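Local coordinates for antibiotic biosynthesis monooxygenase (Shewanella loihica, PDB 2RIL), which is probably a monooxygenase of the antibiotic biosynthesis type, built as a dimer of small alpha/beta subunits, though its substrate is not established, at residues V6-P11 with L56-I61. Residues are numbered along the deposited sequence; the frame is centred on the assembly and turned at random. Where two conformers were deposited one is given.
Sequences VTLINP and LINVAI
Antiparallel strands 6-11 and 56-61 illustrate how one backbone pairing sorts side chains onto two unlike faces of a sheet. On one face stand Thr7, Ile9, Pro11, Ile57, Val59 and Ile61. The side chains of Thr7 and Val59 cross obliquely, bringing Thr7 CG2, anti to its backbone N, to 3.4 Å from Val59 CG1, likewise anti to N, tighter than usual for two carbons. The same torsion sets Thr7 OG1 beside its own N; the Ile61 side chain runs alongside Thr7, pointing the same way, with Ile61 CD1 3.6 Å from Thr7 OG1. Further along, Ile9 and Ile57 also cross obliquely, Ile9 CG2 meeting Ile57 CG2 at 3.7 Å, while Ile57 CG1 lies 4.1 Å from Pro11 CB. The reverse face carries Leu8 opposite Ala60, CB to CB. Leu8 and Ala60 form a hydrogen-bonded antiparallel pair, as do Asn10 and Asn58. In three of the four backbone bonds the donor N lies in the plane of the acceptor carbonyl, but Asn58 N sits above that of Asn10 O, 37° out of it. Asn10 turns its OD1 to the backbone N of Asn90. These are the central strands of the ferredoxin-like sheet of this family, flanked by strands 92-98 and 39-47: helix 19-33 packs on Asn58, and the second subunit covers Thr7, Ile9 and Ile57.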
ATOM      1  N   VAL A   6     -13.924  -1.516   0.033  0.50  8.54           N
ATOM      2  CA  VAL A   6     -12.842  -0.673   0.541  0.50  8.44           C
ATOM      3  C   VAL A   6     -11.556  -1.473   0.590  0.50  7.51           C
ATOM      4  O   VAL A   6     -11.566  -2.714   0.588  0.50  6.87           O
ATOM      5  CB  VAL A   6     -13.106  -0.081   1.968  0.50  9.39           C
ATOM      6  CG1 VAL A   6     -14.310   0.860   1.950  0.50  9.90           C
ATOM      7  CG2 VAL A   6     -13.304  -1.172   3.022  0.50  9.93           C
ATOM      8  N   THR A   7     -10.445  -0.755   0.656  1.00  6.75           N
ATOM      9  CA  THR A   7      -9.136  -1.359   0.745  1.00  6.93           C
ATOM     10  C   THR A   7      -8.503  -0.971   2.052  1.00  6.89           C
ATOM     11  O   THR A   7      -8.393   0.217   2.351  1.00  8.12           O
ATOM     12  CB  THR A   7      -8.243  -0.893  -0.396  1.00  7.32           C
ATOM     13  OG1 THR A   7      -8.874  -1.248  -1.637  1.00  9.87           O
ATOM     14  CG2 THR A   7      -6.852  -1.536  -0.316  1.00  8.19           C
ATOM     15  N   LEU A   8      -8.062  -1.953   2.840  1.00  6.47           N
ATOM     16  CA  LEU A   8      -7.222  -1.680   4.000  1.00  7.22           C
ATOM     17  C   LEU A   8      -5.791  -1.658   3.484  1.00  6.81           C
ATOM     18  O   LEU A   8      -5.373  -2.612   2.852  1.00  8.39           O
ATOM     19  CB  LEU A   8      -7.390  -2.807   5.028  1.00  8.69           C
ATOM     20  CG  LEU A   8      -6.354  -2.889   6.156  1.00 10.64           C
ATOM     21  CD1 LEU A   8      -6.527  -1.748   7.132  1.00 13.26           C
ATOM     22  CD2 LEU A   8      -6.312  -4.220   6.855  1.00 13.53           C
ATOM     23  N   ILE A   9      -5.031  -0.596   3.797  1.00  6.76           N
ATOM     24  CA  ILE A   9      -3.592  -0.626   3.588  1.00  5.86           C
ATOM     25  C   ILE A   9      -2.966  -0.453   4.963  1.00  6.86           C
ATOM     26  O   ILE A   9      -3.304   0.490   5.697  1.00  8.12           O
ATOM     27  CB  ILE A   9      -3.096   0.425   2.594  1.00  5.77           C
ATOM     28  CG1 ILE A   9      -3.817   0.289   1.249  1.00  6.11           C
ATOM     29  CG2 ILE A   9      -1.605   0.261   2.427  1.00  6.94           C
ATOM     30  CD1 ILE A   9      -3.483   1.386   0.212  1.00  7.43           C
ATOM     31  N   ASN A  10      -2.115  -1.410   5.321  1.00  7.03           N
ATOM     32  CA  ASN A  10      -1.476  -1.438   6.624  1.00  6.62           C
ATOM     33  C   ASN A  10       0.023  -1.620   6.483  1.00  6.43           C
ATOM     34  O   ASN A  10       0.504  -2.730   6.263  1.00  6.57           O
ATOM     35  CB  ASN A  10      -2.064  -2.565   7.480  1.00  6.69           C
ATOM     36  CG  ASN A  10      -1.774  -2.408   8.933  1.00  7.17           C
ATOM     37  OD1 ASN A  10      -1.059  -1.473   9.300  1.00  9.28           O
ATOM     38  ND2 ASN A  10      -2.291  -3.324   9.781  1.00  8.47           N
ATOM     39  N   PRO A  11       0.772  -0.506   6.522  1.00  6.58           N
ATOM     40  CA  PRO A  11       2.228  -0.577   6.458  1.00  7.36           C
ATOM     41  C   PRO A  11       2.800  -0.885   7.824  1.00  8.56           C
ATOM     42  O   PRO A  11       2.395  -0.255   8.807  1.00  9.79           O
ATOM     43  CB  PRO A  11       2.632   0.836   6.018  1.00  7.05           C
ATOM     44  CG  PRO A  11       1.593   1.707   6.574  1.00  8.96           C
ATOM     45  CD  PRO A  11       0.309   0.880   6.643  1.00  8.69           C
ATOM     46  N   LEU A  56       6.995  -4.812   5.454  1.00  7.76           N
ATOM     47  CA  LEU A  56       5.715  -5.449   5.135  1.00  7.52           C
ATOM     48  C   LEU A  56       4.652  -4.399   4.977  1.00  7.68           C
ATOM     49  O   LEU A  56       4.582  -3.478   5.768  1.00  7.43           O
ATOM     50  CB  LEU A  56       5.240  -6.423   6.209  1.00  8.66           C
ATOM     51  CG  LEU A  56       6.134  -7.640   6.435  1.00  8.10           C
ATOM     52  CD1 LEU A  56       5.694  -8.360   7.744  1.00  9.81           C
ATOM     53  CD2 LEU A  56       6.127  -8.586   5.234  1.00  8.19           C
ATOM     54  N   ILE A  57       3.826  -4.541   3.935  1.00  6.58           N
ATOM     55  CA  ILE A  57       2.618  -3.738   3.775  1.00  6.26           C
ATOM     56  C   ILE A  57       1.504  -4.636   3.330  1.00  6.62           C
ATOM     57  O   ILE A  57       1.625  -5.298   2.287  1.00  7.24           O
ATOM     58  CB  ILE A  57       2.745  -2.581   2.730  1.00  6.40           C
ATOM     59  CG1 ILE A  57       3.911  -1.646   3.082  1.00  5.69           C
ATOM     60  CG2 ILE A  57       1.425  -1.826   2.631  1.00  6.50           C
ATOM     61  CD1 ILE A  57       4.060  -0.423   2.180  1.00  7.66           C
ATOM     62  N   ASN A  58       0.450  -4.752   4.137  1.00  5.98           N
ATOM     63  CA  ASN A  58      -0.700  -5.545   3.728  1.00  5.47           C
ATOM     64  C   ASN A  58      -1.704  -4.680   2.995  1.00  5.55           C
ATOM     65  O   ASN A  58      -1.963  -3.525   3.371  1.00  6.88           O
ATOM     66  CB  ASN A  58      -1.382  -6.209   4.913  1.00  6.09           C
ATOM     67  CG  ASN A  58      -2.432  -7.207   4.473  1.00  6.32           C
ATOM     68  OD1 ASN A  58      -2.199  -7.953   3.499  1.00  7.89           O
ATOM     69  ND2 ASN A  58      -3.572  -7.247   5.163  1.00  8.32           N
ATOM     70  N   VAL A  59      -2.311  -5.247   1.945  1.00  5.85           N
ATOM     71  CA  VAL A  59      -3.359  -4.601   1.176  1.00  6.49           C
ATOM     72  C   VAL A  59      -4.516  -5.588   1.083  1.00  6.87           C
ATOM     73  O   VAL A  59      -4.392  -6.590   0.407  1.00  8.10           O
ATOM     74  CB  VAL A  59      -2.877  -4.182  -0.209  1.00  6.72           C
ATOM     75  CG1 VAL A  59      -4.014  -3.372  -0.932  1.00  7.83           C
ATOM     76  CG2 VAL A  59      -1.606  -3.302  -0.177  1.00  8.39           C
ATOM     77  N   ALA A  60      -5.612  -5.303   1.790  1.00  7.93           N
ATOM     78  CA  ALA A  60      -6.766  -6.221   1.872  1.00  7.75           C
ATOM     79  C   ALA A  60      -8.010  -5.550   1.339  1.00  7.27           C
ATOM     80  O   ALA A  60      -8.155  -4.337   1.462  1.00  8.55           O
ATOM     81  CB  ALA A  60      -7.019  -6.614   3.307  1.00  8.28           C
ATOM     82  N   ILE A  61      -8.908  -6.340   0.778  0.50  7.46           N
ATOM     83  CA  ILE A  61     -10.146  -5.841   0.228  0.50  7.24           C
ATOM     84  C   ILE A  61     -11.303  -6.376   1.071  0.50  7.34           C
ATOM     85  O   ILE A  61     -11.365  -7.583   1.394  0.50  7.45           O
ATOM     86  CB  ILE A  61     -10.365  -6.267  -1.219  0.50  7.96           C
ATOM     87  CG1 ILE A  61      -9.072  -6.126  -2.016  0.50  8.47           C
ATOM     88  CG2 ILE A  61     -11.523  -5.433  -1.829  0.50  8.82           C
ATOM     89  CD1 ILE A  61      -8.754  -4.733  -2.319  0.50 10.30           C
TER